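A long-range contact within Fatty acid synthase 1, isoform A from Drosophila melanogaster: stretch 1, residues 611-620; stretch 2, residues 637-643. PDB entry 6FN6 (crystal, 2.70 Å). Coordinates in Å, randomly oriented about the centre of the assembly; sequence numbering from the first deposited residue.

Stretch 1 611-620: INFRDVMLTS
Stretch 2 637-643: CVLGLEF

The most unusual feature of this contact is the carboxylate of Asp 615, in the first turn of the helix, where three partners converge, two backbone amides and a guanidinium. Asp 615 OD1 accepts a weak hydrogen bond from Gly 640 N across the gap (3.5 Å, N-H...O angle 162°) and forms a salt bridge with Arg 614 NH1 of its own helix at 3.2 Å; Asp 615 OD2 accepts a weak bond from Asn 612 N at 3.5 Å (172°). Its chi1 is m (-64°) and its chi2 -24°, and the CA-to-CB bond points toward stretch 2.

Stretch 1 is helical from Phe 613 to Ser 620, with phi/psi near -63/-42, and Asn 612 (-116/166) sits at the N-cap position. Stretch 2 runs as an irregular loop, with Val 638 at -128/-17, Leu 639 at -74/151, Gly 640 at 100/107 and Leu 641 at -103/-22, before entering a strand at Glu 642 (-154/168). The CA atoms of Asp 615 and Leu 639 lie 5.8 Å apart, and those of Asn 612 and Leu 641 7.2 Å, so the chains run in opposite directions through the contact. At the backbone angles of Gly 640 a CB would be jammed against the carbonyl O of Leu 639, which by itself calls for glycine.

At the helix start, Asn 612 (chi1 m, chi2 -84°) makes no capping bond with its side chain. Instead Asn 612 ND2 donates to Glu 642 OE2 at 3.2 Å and a nearly straight 169°. Glu 642 is p, t with chi3 -36°; its CB points sideways, but its end comes nearer, and OE1 is bonded elsewhere in the structure.

Leu 641 (m, t) points toward the helix and has the largest covered area of any residue here, 90 Å² of the 453 Å² buried by both sides. Leu 641 CD1 lies 3.8 Å from Asn 612 CB, while Leu 641 CD2 lies over one face of the Arg 614 guanidinium, 3.5 Å from Arg 614 NH1. Arg 614 extends through t, t, then chi3 138° and chi4 -71°, a shape that leaves Val 638 O near the guanidinium plane, at its edge, 3.7 Å from Arg 614 NH2.

Farther along the helix the contact becomes apolar. Leu 618 (t, p) brings CD2 to 3.6 Å from CG2 of Val 638 (chi1 m) and to 4.5 Å from CD2 of Leu 639 (m, t). Leu 639 CD2 also lies 3.9 Å from Thr 619 OG1; that hydroxyl (chi1 m) donates to Asp 615 O at 2.9 Å, so its polar group is satisfied within the helix beside an aliphatic neighbor.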

# COMPACT_ATOMS: atom_id res chain seq x y z
N ILE A 611 26.35 9.01 -18.55
CA ILE A 611 25.32 7.99 -18.62
C ILE A 611 24.58 7.95 -17.29
O ILE A 611 25.19 8.01 -16.22
CB ILE A 611 25.89 6.60 -18.96
CG1 ILE A 611 26.74 6.66 -20.23
CG2 ILE A 611 24.78 5.59 -19.12
CD1 ILE A 611 28.21 6.46 -19.98
N ASN A 612 23.25 7.85 -17.36
CA ASN A 612 22.43 7.69 -16.17
C ASN A 612 21.73 6.34 -16.24
O ASN A 612 21.71 5.71 -17.29
CB ASN A 612 21.42 8.83 -16.06
CG ASN A 612 22.06 10.14 -15.62
OD1 ASN A 612 22.25 10.38 -14.43
ND2 ASN A 612 22.40 10.98 -16.59
N PHE A 613 21.18 5.90 -15.12
CA PHE A 613 20.55 4.58 -15.06
C PHE A 613 19.45 4.44 -16.12
O PHE A 613 19.24 3.35 -16.66
CB PHE A 613 19.98 4.31 -13.66
CG PHE A 613 21.02 3.91 -12.65
CD1 PHE A 613 21.79 2.77 -12.85
CD2 PHE A 613 21.23 4.65 -11.51
CE1 PHE A 613 22.75 2.39 -11.93
CE2 PHE A 613 22.19 4.28 -10.58
CZ PHE A 613 22.95 3.14 -10.79
N ARG A 614 18.77 5.54 -16.42
CA ARG A 614 17.69 5.50 -17.41
C ARG A 614 18.22 5.05 -18.77
O ARG A 614 17.54 4.33 -19.49
CB ARG A 614 17.03 6.88 -17.53
CG ARG A 614 15.77 6.89 -18.40
CD ARG A 614 15.24 8.30 -18.58
NE ARG A 614 14.81 8.58 -19.95
CZ ARG A 614 15.63 8.72 -20.98
NH1 ARG A 614 16.94 8.60 -20.82
NH2 ARG A 614 15.14 8.98 -22.19
N ASP A 615 19.44 5.46 -19.10
CA ASP A 615 20.07 5.05 -20.35
C ASP A 615 20.37 3.55 -20.31
O ASP A 615 20.15 2.84 -21.30
CB ASP A 615 21.35 5.84 -20.61
CG ASP A 615 21.09 7.32 -20.81
OD1 ASP A 615 19.96 7.68 -21.21
OD2 ASP A 615 22.01 8.13 -20.57
N VAL A 616 20.86 3.08 -19.17
CA VAL A 616 21.18 1.67 -19.01
C VAL A 616 19.90 0.84 -19.08
O VAL A 616 19.85 -0.18 -19.77
CB VAL A 616 21.92 1.41 -17.68
CG1 VAL A 616 22.31 -0.06 -17.55
CG2 VAL A 616 23.15 2.30 -17.56
N MET A 617 18.88 1.28 -18.35
CA MET A 617 17.62 0.54 -18.28
C MET A 617 16.98 0.44 -19.66
O MET A 617 16.47 -0.61 -20.04
CB MET A 617 16.66 1.22 -17.30
CG MET A 617 17.10 1.15 -15.84
SD MET A 617 17.29 -0.54 -15.23
CE MET A 617 17.94 -0.24 -13.59
N LEU A 618 17.02 1.53 -20.41
CA LEU A 618 16.46 1.54 -21.75
C LEU A 618 17.22 0.59 -22.66
O LEU A 618 16.62 -0.22 -23.37
CB LEU A 618 16.48 2.95 -22.34
CG LEU A 618 15.81 3.14 -23.70
CD1 LEU A 618 14.39 2.58 -23.73
CD2 LEU A 618 15.81 4.60 -24.10
N THR A 619 18.54 0.68 -22.63
CA THR A 619 19.39 -0.15 -23.49
C THR A 619 19.21 -1.63 -23.15
O THR A 619 19.08 -2.46 -24.05
CB THR A 619 20.88 0.23 -23.35
OG1 THR A 619 21.06 1.60 -23.75
CG2 THR A 619 21.76 -0.67 -24.22
N SER A 620 19.19 -1.95 -21.86
CA SER A 620 19.08 -3.34 -21.42
C SER A 620 17.69 -3.91 -21.70
O SER A 620 17.54 -5.12 -21.89
CB SER A 620 19.40 -3.45 -19.93
OG SER A 620 18.40 -2.81 -19.15
N CYS A 637 17.16 8.57 -31.72
CA CYS A 637 18.14 9.20 -30.84
C CYS A 637 17.49 9.59 -29.51
O CYS A 637 16.80 10.60 -29.43
CB CYS A 637 18.74 10.43 -31.52
SG CYS A 637 19.69 11.53 -30.44
N VAL A 638 17.68 8.77 -28.48
CA VAL A 638 17.02 8.99 -27.20
C VAL A 638 17.99 9.00 -26.01
O VAL A 638 17.64 9.47 -24.93
CB VAL A 638 15.92 7.94 -26.97
CG1 VAL A 638 14.83 8.08 -28.01
CG2 VAL A 638 16.51 6.53 -27.01
N LEU A 639 19.19 8.47 -26.20
CA LEU A 639 20.16 8.38 -25.11
C LEU A 639 20.74 9.76 -24.79
O LEU A 639 20.82 10.62 -25.66
CB LEU A 639 21.28 7.41 -25.48
CG LEU A 639 20.84 5.97 -25.78
CD1 LEU A 639 22.00 5.15 -26.33
CD2 LEU A 639 20.22 5.30 -24.57
N GLY A 640 21.13 9.97 -23.53
CA GLY A 640 21.74 11.22 -23.13
C GLY A 640 20.78 12.16 -22.43
O GLY A 640 19.91 12.75 -23.07
N LEU A 641 20.94 12.30 -21.12
CA LEU A 641 20.02 13.10 -20.32
C LEU A 641 20.62 14.46 -19.97
O LEU A 641 19.90 15.42 -19.66
CB LEU A 641 19.65 12.35 -19.04
CG LEU A 641 18.59 11.26 -19.18
CD1 LEU A 641 18.52 10.46 -17.90
CD2 LEU A 641 17.23 11.83 -19.54
N GLU A 642 21.95 14.55 -19.99
CA GLU A 642 22.65 15.78 -19.64
C GLU A 642 24.00 15.84 -20.33
O GLU A 642 24.47 14.85 -20.89
CB GLU A 642 22.83 15.86 -18.12
CG GLU A 642 23.69 14.74 -17.55
CD GLU A 642 23.73 14.73 -16.03
OE1 GLU A 642 23.74 15.83 -15.43
OE2 GLU A 642 23.75 13.63 -15.44
N PHE A 643 24.63 17.01 -20.29
CA PHE A 643 25.94 17.18 -20.90
C PHE A 643 26.63 18.47 -20.45
O PHE A 643 25.98 19.41 -20.00
CB PHE A 643 25.83 17.19 -22.43
CG PHE A 643 25.16 18.42 -22.98
CD1 PHE A 643 25.89 19.56 -23.26
CD2 PHE A 643 23.79 18.44 -23.21
CE1 PHE A 643 25.29 20.69 -23.77
CE2 PHE A 643 23.18 19.57 -23.72
CZ PHE A 643 23.93 20.70 -23.99